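PDB 1TY2: putative exotoxin (superantigen) from Streptococcus pyogenes, which probably acts as a secreted toxin of the staphylococcal and streptococcal superantigen family and binds zinc. Local coordinates for residues S102-N107 against S202-Y207. Residues are numbered along the deposited sequence; the frame is centred on the assembly and turned at random.
Sequences SKIVGN and SHFDIY. With ZN (zinc ion), chain D.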
loop_
_atom_site.group_PDB
_atom_site.type_symbol
_atom_site.label_atom_id
_atom_site.label_comp_id
_atom_site.label_asym_id
_atom_site.label_seq_id
_atom_site.Cartn_x
_atom_site.Cartn_y
_atom_site.Cartn_z
ATOM N N SER A 102 4.569 24.431 6.286
ATOM C CA SER A 102 3.702 25.053 7.276
ATOM C C SER A 102 3.578 24.140 8.495
ATOM O O SER A 102 3.792 22.929 8.401
ATOM C CB SER A 102 2.319 25.325 6.675
ATOM O OG SER A 102 1.531 26.110 7.553
ATOM N N LYS A 103 3.229 24.730 9.633
ATOM C CA LYS A 103 3.101 23.996 10.887
ATOM C C LYS A 103 1.665 23.527 11.134
ATOM O O LYS A 103 0.733 24.329 11.125
ATOM C CB LYS A 103 3.567 24.899 12.033
ATOM C CG LYS A 103 3.959 24.193 13.319
ATOM C CD LYS A 103 4.443 25.217 14.347
ATOM C CE LYS A 103 4.958 24.558 15.621
ATOM N NZ LYS A 103 5.419 25.568 16.620
ATOM N N ILE A 104 1.490 22.225 11.343
ATOM C CA ILE A 104 0.166 21.662 11.603
ATOM C C ILE A 104 0.001 21.428 13.103
ATOM O O ILE A 104 0.735 20.648 13.712
ATOM C CB ILE A 104 -0.054 20.323 10.840
ATOM C CG1 ILE A 104 -0.309 20.594 9.353
ATOM C CG2 ILE A 104 -1.258 19.583 11.409
ATOM C CD1 ILE A 104 0.803 21.323 8.649
ATOM N N VAL A 105 -0.968 22.118 13.690
ATOM C CA VAL A 105 -1.225 22.011 15.113
ATOM C C VAL A 105 -2.634 21.510 15.397
ATOM O O VAL A 105 -3.598 21.917 14.741
ATOM C CB VAL A 105 -1.038 23.377 15.803
ATOM C CG1 VAL A 105 -1.408 23.273 17.279
ATOM C CG2 VAL A 105 0.403 23.840 15.645
ATOM N N GLY A 106 -2.749 20.628 16.384
ATOM C CA GLY A 106 -4.051 20.096 16.732
ATOM C C GLY A 106 -4.200 19.771 18.204
ATOM O O GLY A 106 -3.208 19.683 18.932
ATOM N N ASN A 107 -5.446 19.595 18.635
ATOM C CA ASN A 107 -5.761 19.259 20.022
ATOM C C ASN A 107 -6.234 17.809 20.098
ATOM O O ASN A 107 -7.110 17.396 19.339
ATOM C CB ASN A 107 -6.877 20.162 20.558
ATOM C CG ASN A 107 -6.491 21.627 20.573
ATOM O OD1 ASN A 107 -5.523 22.018 21.220
ATOM N ND2 ASN A 107 -7.253 22.446 19.858
ATOM N N SER A 202 -6.705 26.469 10.299
ATOM C CA SER A 202 -6.481 26.938 11.664
ATOM C C SER A 202 -5.797 25.864 12.513
ATOM O O SER A 202 -4.677 26.058 12.991
ATOM C CB SER A 202 -7.808 27.335 12.317
ATOM O OG SER A 202 -7.628 27.590 13.701
ATOM N N HIS A 203 -6.474 24.735 12.696
ATOM C CA HIS A 203 -5.937 23.622 13.478
ATOM C C HIS A 203 -6.894 22.442 13.364
ATOM O O HIS A 203 -7.923 22.528 12.691
ATOM C CB HIS A 203 -5.815 24.005 14.952
ATOM C CG HIS A 203 -7.135 24.221 15.623
ATOM N ND1 HIS A 203 -7.950 25.296 15.336
ATOM C CD2 HIS A 203 -7.807 23.473 16.530
ATOM C CE1 HIS A 203 -9.066 25.200 16.037
ATOM N NE2 HIS A 203 -9.004 24.102 16.769
ATOM N N PHE A 204 -6.562 21.348 14.038
ATOM C CA PHE A 204 -7.416 20.170 14.010
ATOM C C PHE A 204 -7.600 19.622 15.417
ATOM O O PHE A 204 -6.794 19.892 16.311
ATOM C CB PHE A 204 -6.813 19.094 13.100
ATOM C CG PHE A 204 -5.651 18.364 13.703
ATOM C CD1 PHE A 204 -5.858 17.251 14.515
ATOM C CD2 PHE A 204 -4.347 18.790 13.471
ATOM C CE1 PHE A 204 -4.782 16.573 15.087
ATOM C CE2 PHE A 204 -3.261 18.120 14.038
ATOM C CZ PHE A 204 -3.478 17.009 14.847
ATOM N N ASP A 205 -8.675 18.865 15.611
ATOM C CA ASP A 205 -8.967 18.252 16.901
ATOM C C ASP A 205 -9.204 16.770 16.676
ATOM O O ASP A 205 -9.699 16.357 15.622
ATOM C CB ASP A 205 -10.239 18.834 17.530
ATOM C CG ASP A 205 -10.162 20.329 17.751
ATOM O OD1 ASP A 205 -9.202 20.797 18.398
ATOM O OD2 ASP A 205 -11.078 21.033 17.283
ATOM N N ILE A 206 -8.839 15.975 17.668
ATOM C CA ILE A 206 -9.053 14.544 17.624
ATOM C C ILE A 206 -9.798 14.204 18.906
ATOM O O ILE A 206 -9.263 14.360 20.007
ATOM C CB ILE A 206 -7.726 13.762 17.578
ATOM C CG1 ILE A 206 -7.040 13.993 16.234
ATOM C CG2 ILE A 206 -7.988 12.280 17.804
ATOM C CD1 ILE A 206 -7.905 13.630 15.049
ATOM N N TYR A 207 -11.042 13.767 18.747
ATOM C CA TYR A 207 -11.898 13.402 19.865
ATOM C C TYR A 207 -12.037 11.890 19.943
ATOM O O TYR A 207 -12.703 11.283 19.108
ATOM C CB TYR A 207 -13.296 13.996 19.682
ATOM C CG TYR A 207 -13.364 15.501 19.746
ATOM C CD1 TYR A 207 -13.319 16.171 20.970
ATOM C CD2 TYR A 207 -13.489 16.256 18.584
ATOM C CE1 TYR A 207 -13.403 17.565 21.033
ATOM C CE2 TYR A 207 -13.572 17.651 18.633
ATOM C CZ TYR A 207 -13.529 18.299 19.859
ATOM O OH TYR A 207 -13.614 19.676 19.907
HETATM ZN ZN ZN D . -10.947 23.097 17.280
HETATM O O HOH W 1 -2.116 24.572 12.621
HETATM O O HOH W 2 -10.281 23.390 18.806
#
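With CG anti to the carbonyl carbon in both Asn107 (chi1 -62°) and Asp205 (chi1 -59°), the two side chains rise side by side from neighbouring parallel strands, their amide and carboxylate nearly coplanar. ND2 of Asn107 gives OD1 of Asp205 a fairly straight hydrogen bond of 2.9 Å, while OD1 of Asn107 is held by Gln114. This pairing illustrates how a second-shell residue can help orient a metal ligand: one carboxylate oxygen is held by the amide, and OD2 of Asp205 is turned to the zinc ion at 2.1 Å. His203 adds NE2 to the metal at 2.2 Å, and its other ring nitrogen, ND1, donates in the ring plane to OG of Ser202 (2.8 Å), which helps fix the ring's rotation. Phe204 turns to the other face of the sheet, where CA of Gly106 sits over the centre of its ring in a CH-pi contact, 3.5 Å from the centroid. CG2 of Ile104 meets the edge of that ring at CE2 (3.6 Å), and helix 131-146 covers the same side. Backbone bonds set the register: Phe204 N to Val105 O, and Ile206 N to Asn107 O at 2.8 Å. Completed by His169 on the adjoining hairpin, the histidine-histidine-aspartate zinc site lies on the face of the beta-grasp sheet turned from the helix, as in other zinc-binding superantigens.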